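Local atomic coordinates of DinB-like domain-containing protein (Thermus thermophilus, PDB entry 2YQY), a protein that is of unknown function but folds as a four-helix bundle of the DinB superfamily, with an exposed histidine triad that suggests a metal-binding role. Residues A19-L24 and A111-A116; A26-R29 and W35-A38; W45-V50 and K161-S166. All blocks are in the same frame, centred on the assembly; numbering follows the deposited sequence.

Contact 1. Residues A19-L24 and A111-A116; sequences ASRKAL and ALLDRA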
loop_
_atom_site.group_PDB
_atom_site.type_symbol
_atom_site.label_atom_id
_atom_site.label_comp_id
_atom_site.label_asym_id
_atom_site.label_seq_id
_atom_site.Cartn_x
_atom_site.Cartn_y
_atom_site.Cartn_z
ATOM N N ALA A 19 -3.451 -2.562 -10.406
ATOM C CA ALA A 19 -2.680 -3.648 -11.007
ATOM C C ALA A 19 -1.748 -4.354 -10.020
ATOM O O ALA A 19 -1.684 -5.587 -10.000
ATOM C CB ALA A 19 -1.864 -3.122 -12.242
ATOM N N SER A 20 -0.998 -3.593 -9.224
ATOM C CA SER A 20 -0.030 -4.183 -8.312
ATOM C C SER A 20 -0.768 -4.966 -7.207
ATOM O O SER A 20 -0.265 -5.967 -6.713
ATOM C CB SER A 20 0.956 -3.122 -7.753
ATOM O OG SER A 20 0.283 -2.036 -7.099
ATOM N N ARG A 21 -1.963 -4.512 -6.833
ATOM C CA ARG A 21 -2.775 -5.221 -5.866
ATOM C C ARG A 21 -3.275 -6.570 -6.385
ATOM O O ARG A 21 -3.213 -7.579 -5.662
ATOM C CB ARG A 21 -3.916 -4.347 -5.319
ATOM C CG ARG A 21 -4.834 -5.057 -4.297
ATOM C CD ARG A 21 -4.037 -5.644 -3.092
ATOM N NE ARG A 21 -3.227 -4.633 -2.403
ATOM C CZ ARG A 21 -3.599 -4.038 -1.278
ATOM N NH1 ARG A 21 -4.770 -4.357 -0.714
ATOM N NH2 ARG A 21 -2.803 -3.128 -0.707
ATOM N N LYS A 22 -3.751 -6.618 -7.623
ATOM C CA LYS A 22 -4.084 -7.911 -8.227
ATOM C C LYS A 22 -2.864 -8.868 -8.190
ATOM O O LYS A 22 -2.986 -10.030 -7.828
ATOM C CB LYS A 22 -4.602 -7.716 -9.658
ATOM C CG LYS A 22 -5.845 -6.839 -9.717
ATOM C CD LYS A 22 -6.266 -6.478 -11.130
ATOM C CE LYS A 22 -7.521 -5.612 -11.129
ATOM N NZ LYS A 22 -7.672 -4.901 -12.426
ATOM N N ALA A 23 -1.693 -8.347 -8.567
ATOM C CA ALA A 23 -0.448 -9.115 -8.615
ATOM C C ALA A 23 -0.086 -9.622 -7.202
ATOM O O ALA A 23 0.236 -10.791 -7.011
ATOM C CB ALA A 23 0.674 -8.262 -9.226
ATOM N N LEU A 24 -0.163 -8.736 -6.211
ATOM C CA LEU A 24 0.132 -9.107 -4.829
ATOM C C LEU A 24 -0.824 -10.174 -4.299
ATOM O O LEU A 24 -0.386 -11.146 -3.684
ATOM C CB LEU A 24 0.091 -7.860 -3.895
ATOM C CG LEU A 24 0.284 -8.189 -2.397
ATOM C CD1 LEU A 24 1.647 -8.833 -2.160
ATOM C CD2 LEU A 24 0.162 -6.928 -1.524
ATOM N N ALA A 111 -7.468 -9.904 4.842
ATOM C CA ALA A 111 -8.552 -9.087 5.372
ATOM C C ALA A 111 -8.029 -7.672 5.658
ATOM O O ALA A 111 -8.710 -6.690 5.380
ATOM C CB ALA A 111 -9.169 -9.743 6.634
ATOM N N LEU A 112 -6.808 -7.579 6.191
ATOM C CA LEU A 112 -6.183 -6.277 6.467
ATOM C C LEU A 112 -5.936 -5.504 5.164
ATOM O O LEU A 112 -6.176 -4.279 5.082
ATOM C CB LEU A 112 -4.861 -6.457 7.244
ATOM C CG LEU A 112 -4.259 -5.237 7.965
ATOM C CD1 LEU A 112 -5.176 -4.683 9.072
ATOM C CD2 LEU A 112 -2.902 -5.578 8.546
ATOM N N LEU A 113 -5.473 -6.222 4.151
ATOM C CA LEU A 113 -5.265 -5.613 2.839
ATOM C C LEU A 113 -6.574 -5.044 2.262
ATOM O O LEU A 113 -6.587 -3.904 1.795
ATOM C CB LEU A 113 -4.617 -6.621 1.886
ATOM C CG LEU A 113 -3.130 -6.919 2.155
ATOM C CD1 LEU A 113 -2.722 -8.242 1.479
ATOM C CD2 LEU A 113 -2.263 -5.768 1.652
ATOM N N ASP A 114 -7.658 -5.817 2.325
ATOM C CA ASP A 114 -8.921 -5.409 1.712
ATOM C C ASP A 114 -9.473 -4.173 2.388
ATOM O O ASP A 114 -9.937 -3.253 1.724
ATOM C CB ASP A 114 -9.959 -6.530 1.755
ATOM C CG ASP A 114 -9.674 -7.624 0.735
ATOM O OD1 ASP A 114 -8.790 -7.427 -0.125
ATOM O OD2 ASP A 114 -10.318 -8.690 0.794
ATOM N N ARG A 115 -9.440 -4.174 3.713
ATOM C CA ARG A 115 -9.980 -3.062 4.498
ATOM C C ARG A 115 -9.235 -1.754 4.215
ATOM O O ARG A 115 -9.854 -0.731 3.952
ATOM C CB ARG A 115 -9.908 -3.387 5.988
ATOM C CG ARG A 115 -10.636 -2.384 6.852
ATOM N N ALA A 116 -7.910 -1.792 4.289
ATOM C CA ALA A 116 -7.101 -0.582 4.083
ATOM C C ALA A 116 -7.252 -0.060 2.656
ATOM O O ALA A 116 -7.334 1.155 2.419
ATOM C CB ALA A 116 -5.623 -0.864 4.438
HETATM O O HOH W 1 -7.123 -5.705 -1.456
HETATM O O HOH W 2 -4.217 -2.289 1.560
#

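Contact 2. Residues A26-R29 and W35-A38; sequences ALLR and WLSA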
loop_
_atom_site.group_PDB
_atom_site.type_symbol
_atom_site.label_atom_id
_atom_site.label_comp_id
_atom_site.label_asym_id
_atom_site.label_seq_id
_atom_site.Cartn_x
_atom_site.Cartn_y
_atom_site.Cartn_z
ATOM N N ALA A 26 -2.631 -12.352 -5.830
ATOM C CA ALA A 26 -2.445 -13.640 -6.544
ATOM C C ALA A 26 -1.170 -14.378 -6.066
ATOM O O ALA A 26 -1.187 -15.590 -5.817
ATOM C CB ALA A 26 -2.412 -13.407 -8.067
ATOM N N LEU A 27 -0.077 -13.631 -5.944
ATOM C CA LEU A 27 1.161 -14.130 -5.355
ATOM C C LEU A 27 0.924 -14.745 -3.971
ATOM O O LEU A 27 1.360 -15.890 -3.709
ATOM C CB LEU A 27 2.216 -13.013 -5.293
ATOM C CG LEU A 27 3.554 -13.382 -4.661
ATOM C CD1 LEU A 27 4.720 -12.471 -5.150
ATOM C CD2 LEU A 27 3.457 -13.373 -3.122
ATOM N N LEU A 28 0.229 -14.011 -3.086
ATOM C CA LEU A 28 -0.035 -14.548 -1.729
ATOM C C LEU A 28 -0.895 -15.823 -1.747
ATOM O O LEU A 28 -0.591 -16.783 -1.028
ATOM C CB LEU A 28 -0.678 -13.506 -0.826
ATOM C CG LEU A 28 0.153 -12.254 -0.493
ATOM C CD1 LEU A 28 -0.757 -11.178 0.121
ATOM C CD2 LEU A 28 1.356 -12.587 0.423
ATOM N N ARG A 29 -1.969 -15.811 -2.545
ATOM C CA ARG A 29 -2.911 -16.932 -2.633
ATOM C C ARG A 29 -2.320 -18.178 -3.304
ATOM O O ARG A 29 -2.780 -19.284 -3.065
ATOM C CB ARG A 29 -4.184 -16.516 -3.368
ATOM C CG ARG A 29 -5.141 -15.696 -2.540
ATOM C CD ARG A 29 -6.203 -15.061 -3.431
ATOM N NE ARG A 29 -7.106 -14.183 -2.684
ATOM C CZ ARG A 29 -7.697 -13.095 -3.180
ATOM N NH1 ARG A 29 -7.490 -12.717 -4.441
ATOM N NH2 ARG A 29 -8.491 -12.370 -2.404
ATOM N N TRP A 35 6.536 -21.056 2.663
ATOM C CA TRP A 35 7.245 -19.859 2.198
ATOM C C TRP A 35 6.668 -18.552 2.753
ATOM O O TRP A 35 7.418 -17.596 3.018
ATOM C CB TRP A 35 7.277 -19.823 0.663
ATOM C CG TRP A 35 7.940 -18.608 0.089
ATOM C CD1 TRP A 35 9.279 -18.431 -0.160
ATOM C CD2 TRP A 35 7.295 -17.400 -0.316
ATOM N NE1 TRP A 35 9.502 -17.173 -0.690
ATOM C CE2 TRP A 35 8.300 -16.523 -0.792
ATOM C CE3 TRP A 35 5.967 -16.960 -0.306
ATOM C CZ2 TRP A 35 8.009 -15.250 -1.267
ATOM C CZ3 TRP A 35 5.689 -15.691 -0.779
ATOM C CH2 TRP A 35 6.704 -14.858 -1.255
ATOM N N LEU A 36 5.343 -18.506 2.898
ATOM C CA LEU A 36 4.621 -17.343 3.442
ATOM C C LEU A 36 5.081 -16.927 4.833
ATOM O O LEU A 36 5.131 -15.733 5.156
ATOM C CB LEU A 36 3.113 -17.616 3.470
ATOM C CG LEU A 36 2.351 -17.538 2.138
ATOM C CD1 LEU A 36 0.864 -17.771 2.415
ATOM C CD2 LEU A 36 2.568 -16.199 1.422
ATOM N N SER A 37 5.391 -17.937 5.644
ATOM C CA SER A 37 5.821 -17.787 7.027
ATOM C C SER A 37 7.327 -17.944 7.229
ATOM O O SER A 37 7.775 -17.982 8.358
ATOM C CB SER A 37 5.107 -18.828 7.898
ATOM O OG SER A 37 3.723 -18.577 7.931
ATOM N N ALA A 38 8.097 -18.047 6.151
ATOM C CA ALA A 38 9.560 -18.134 6.242
ATOM C C ALA A 38 10.223 -16.760 6.061
ATOM O O ALA A 38 9.767 -15.966 5.241
ATOM C CB ALA A 38 10.117 -19.151 5.212
#

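Contact 3. Residues W45-V50 and K161-S166; sequences WTPLMV and KALQAS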
loop_
_atom_site.group_PDB
_atom_site.type_symbol
_atom_site.label_atom_id
_atom_site.label_comp_id
_atom_site.label_asym_id
_atom_site.label_seq_id
_atom_site.Cartn_x
_atom_site.Cartn_y
_atom_site.Cartn_z
ATOM N N TRP A 45 12.181 -10.266 7.810
ATOM C CA TRP A 45 10.756 -10.499 7.985
ATOM C C TRP A 45 10.228 -11.497 6.931
ATOM O O TRP A 45 10.938 -11.837 5.973
ATOM C CB TRP A 45 10.031 -9.146 7.924
ATOM C CG TRP A 45 10.141 -8.362 6.662
ATOM C CD1 TRP A 45 10.922 -8.621 5.555
ATOM C CD2 TRP A 45 9.442 -7.149 6.381
ATOM N NE1 TRP A 45 10.718 -7.650 4.600
ATOM C CE2 TRP A 45 9.819 -6.733 5.083
ATOM C CE3 TRP A 45 8.529 -6.369 7.108
ATOM C CZ2 TRP A 45 9.302 -5.561 4.481
ATOM C CZ3 TRP A 45 7.995 -5.203 6.500
ATOM C CH2 TRP A 45 8.389 -4.824 5.202
ATOM N N THR A 46 8.976 -11.942 7.099
ATOM C CA THR A 46 8.351 -12.917 6.183
ATOM C C THR A 46 7.472 -12.222 5.138
ATOM O O THR A 46 7.189 -11.055 5.291
ATOM C CB THR A 46 7.462 -13.877 6.948
ATOM O OG1 THR A 46 6.329 -13.136 7.406
ATOM C CG2 THR A 46 8.241 -14.546 8.146
ATOM N N PRO A 47 7.077 -12.933 4.041
ATOM C CA PRO A 47 6.122 -12.383 3.067
ATOM C C PRO A 47 4.818 -11.883 3.679
ATOM O O PRO A 47 4.291 -10.870 3.250
ATOM C CB PRO A 47 5.846 -13.559 2.145
ATOM C CG PRO A 47 7.116 -14.347 2.175
ATOM C CD PRO A 47 7.586 -14.253 3.610
ATOM N N LEU A 48 4.293 -12.589 4.677
ATOM C CA LEU A 48 3.091 -12.113 5.365
ATOM C C LEU A 48 3.276 -10.793 6.156
ATOM O O LEU A 48 2.355 -10.004 6.274
ATOM C CB LEU A 48 2.540 -13.222 6.275
ATOM C CG LEU A 48 1.925 -14.405 5.526
ATOM C CD1 LEU A 48 1.703 -15.591 6.494
ATOM C CD2 LEU A 48 0.612 -14.003 4.808
ATOM N N MET A 49 4.453 -10.589 6.724
ATOM C CA MET A 49 4.798 -9.316 7.379
ATOM C C MET A 49 4.938 -8.228 6.330
ATOM O O MET A 49 4.495 -7.108 6.545
ATOM C CB MET A 49 6.093 -9.461 8.163
ATOM C CG MET A 49 5.982 -10.378 9.371
ATOM S SD MET A 49 7.512 -10.853 10.225
ATOM C CE MET A 49 6.922 -12.424 10.772
ATOM N N VAL A 50 5.530 -8.563 5.179
ATOM C CA VAL A 50 5.632 -7.585 4.117
ATOM C C VAL A 50 4.210 -7.120 3.752
ATOM O O VAL A 50 3.954 -5.932 3.667
ATOM C CB VAL A 50 6.342 -8.160 2.855
ATOM C CG1 VAL A 50 6.265 -7.176 1.702
ATOM C CG2 VAL A 50 7.802 -8.521 3.175
ATOM N N LYS A 161 7.733 -6.355 -5.875
ATOM C CA LYS A 161 9.008 -6.711 -6.498
ATOM C C LYS A 161 9.955 -7.508 -5.574
ATOM O O LYS A 161 10.610 -8.479 -6.019
ATOM C CB LYS A 161 9.693 -5.444 -6.991
ATOM C CG LYS A 161 10.537 -5.614 -8.188
ATOM C CD LYS A 161 10.996 -4.247 -8.656
ATOM C CE LYS A 161 9.865 -3.446 -9.288
ATOM N NZ LYS A 161 10.122 -3.249 -10.747
ATOM N N ALA A 162 10.048 -7.088 -4.312
ATOM C CA ALA A 162 10.875 -7.783 -3.314
ATOM C C ALA A 162 10.381 -9.220 -3.048
ATOM O O ALA A 162 11.170 -10.158 -3.003
ATOM C CB ALA A 162 10.928 -6.985 -2.024
ATOM N N LEU A 163 9.069 -9.373 -2.895
ATOM C CA LEU A 163 8.437 -10.688 -2.783
ATOM C C LEU A 163 8.661 -11.553 -4.028
ATOM O O LEU A 163 9.104 -12.682 -3.895
ATOM C CB LEU A 163 6.951 -10.543 -2.484
ATOM C CG LEU A 163 6.559 -9.962 -1.121
ATOM C CD1 LEU A 163 5.073 -10.024 -1.023
ATOM C CD2 LEU A 163 7.210 -10.765 -0.007
ATOM N N GLN A 164 8.390 -11.035 -5.234
ATOM C CA GLN A 164 8.695 -11.807 -6.457
ATOM C C GLN A 164 10.170 -12.233 -6.518
ATOM O O GLN A 164 10.484 -13.368 -6.928
ATOM C CB GLN A 164 8.346 -11.014 -7.698
ATOM C CG GLN A 164 6.862 -10.741 -7.835
ATOM C CD GLN A 164 6.566 -9.632 -8.816
ATOM O OE1 GLN A 164 7.347 -8.685 -8.985
ATOM N NE2 GLN A 164 5.406 -9.734 -9.458
ATOM N N ALA A 165 11.078 -11.358 -6.084
ATOM C CA ALA A 165 12.509 -11.686 -6.111
ATOM C C ALA A 165 12.853 -12.847 -5.155
ATOM O O ALA A 165 13.876 -13.498 -5.306
ATOM C CB ALA A 165 13.335 -10.466 -5.783
ATOM N N SER A 166 11.983 -13.080 -4.174
ATOM C CA SER A 166 12.134 -14.150 -3.193
ATOM C C SER A 166 11.480 -15.452 -3.616
ATOM O O SER A 166 11.452 -16.384 -2.809
ATOM C CB SER A 166 11.513 -13.721 -1.869
ATOM O OG SER A 166 12.351 -12.787 -1.221
#

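Contact 1. Residues A19-L24 and A111-A116
Arg-21 reaches across from helix 10-30 and lays its guanidinium against Leu-113 of helix 106-126. Segments 19-24 and 111-116 run nearly antiparallel, at 167°, with their local axes 12.5 Å apart. A long side chain is needed to span that gap. Arg-21 starts with CG anti to the backbone N (chi1 179°), then bends at chi2 and chi3, which brings the flat end over the leucine. Leu-113 CD2 sits against one face of the guanidinium, near its rim, 3.7 Å from Arg-21 CZ. The edge of the same group is used for polar contacts. Arg-21 NH1 gives a weak hydrogen bond to Leu-113 O, at 3.1 Å and 145°. Two waters lie in the guanidinium plane and add to this grip. One accepts from Arg-21 NH1 at 2.8 Å and donates to Asp-114 OD1. The other accepts from Arg-21 NH2 and donates to Leu-113 O, which therefore receives two donors. Leu-24 comes in at about a right angle to Leu-113, and Leu-24 CD2 lies 4.2 Å from Leu-113 CD2. Outside the two segments, Arg-21 NE makes a salt bridge with Glu-156 of helix 153-165. Glu-156 lies in what fits an HExxH pattern, unconfirmed and without metal on its histidines here. The contact is a buried polar crosslink beside the leucine core of an antiparallel four-helix bundle.

Contact 2. Residues A26-R29 and W35-A38
Leu-28 and Leu-36 form the tighter, buried half of this contact. Their side chains meet at about a right angle, and Leu-28 CD2 is 3.9 Å from Leu-36 CD2. The isobutyl group of Leu-36 also lies against the helix backbone, with Leu-36 CD1 3.9 Å from Leu-28 O. Leu-36 CG is anti to its own carbonyl carbon (chi1 -76°), and this turns both methyls to the end of helix 10-30. Around this pair, Leu-28 also touches Ala-51 of helix 47-71 and Leu-113 of helix 106-126, so parts of four helices meet here.

The other half is more open. Leu-27 and Trp-35 are both partly exposed. Leu-27 CD2 approaches the six-membered ring of the indole obliquely, at 4.0 Å from both Trp-35 CZ3 and Trp-35 CH2. The two side chains cross at about a right angle, and a single methyl does the touching. Trp-35 is anchored at its other end, where its NE1 is hydrogen-bonded to the backbone O of Ser-166, the last modelled residue. Pro-47 packs on the same tryptophan.

No hydrogen bond joins 26-29 to 35-38. Four apolar side chains hold the short helix 33-36 against the end of helix 10-30. Between the two segments the contact is wholly apolar, so it probably depends on shape. Directed bonds come from outside, from the Leu-36 backbone to Leu-48 and from the indole N-H to Ser-166.

Contact 3. Residues W45-V50 and K161-S166
One methyl group, Leu-163 CD2, makes the shortest approaches of this contact, and its nearest partner is a backbone atom. It lies 3.6 Å from Pro-47 CA, at the first turn of helix 47-71. The contact joins the start of that helix to the C-terminal part of helix 153-165, two members of the four-helix bundle. The same methyl is 3.8 Å from Pro-47 CB, so it rests over the junction of backbone and pyrrolidine ring. Leu-163 CG lies anti to its carbonyl carbon (chi1 -67°). From there chi2 (-175°) extends CD1, and the other branch, CD2, turns onto Pro-47.

Val-50, about one turn further along, packs against the same leucine. The two side chains slide past each other in opposite directions. Val-50 CG2 is 3.9 Å from Leu-163 CD2, and Val-50 CG1 is 4.0 Å from Leu-163 CG. Val-50 CG2 also lies over one face of the Trp-45 indole, near its rim, which ties the loop before the helix to the same apolar cluster. On the side of helix 10-30, Leu-24 and Leu-27 pack on Leu-163. Shortening Leu-163 to an alanine is likely to open a gap beside Pro-47 and Val-50 and take from Leu-24 and Leu-27 a shared partner.

No hydrogen bond crosses the contact. Each segment is instead secured within itself. Ser-166 N bonds to Leu-163 O. Thr-46 is the N-cap of helix 47-71 and forms a capping box with Met-49. The main bond of the box runs from Met-49 N to Thr-46 OG1, at 3.2 Å and 159°. A weak return bond runs from Thr-46 N to the thioether sulfur, Met-49 SD, at 3.6 Å.

The three contacts lie within one DinB-like four-helix bundle. Contact 2 comes about 8 Å from contact 3, centre to centre, while contact 1 is about 13 Å from contact 2 and 14 Å from contact 3. Contacts 1 and 2 share helix 10-30. Along the chain, contact 2 is nested inside the loop closed by contact 1, contact 3 follows contact 2 in series, and contacts 1 and 3 interleave. Leucines join contact 1 to the others: Leu-113 meets Leu-28, and Leu-24 meets Leu-163. Contacts 2 and 3 meet through probable hydrogen bonds, Trp-35 NE1 to Ser-166 O and Leu-48 N to Leu-36 O. All four long helices are thus tied together, with contacts 2 and 3 nearer one end.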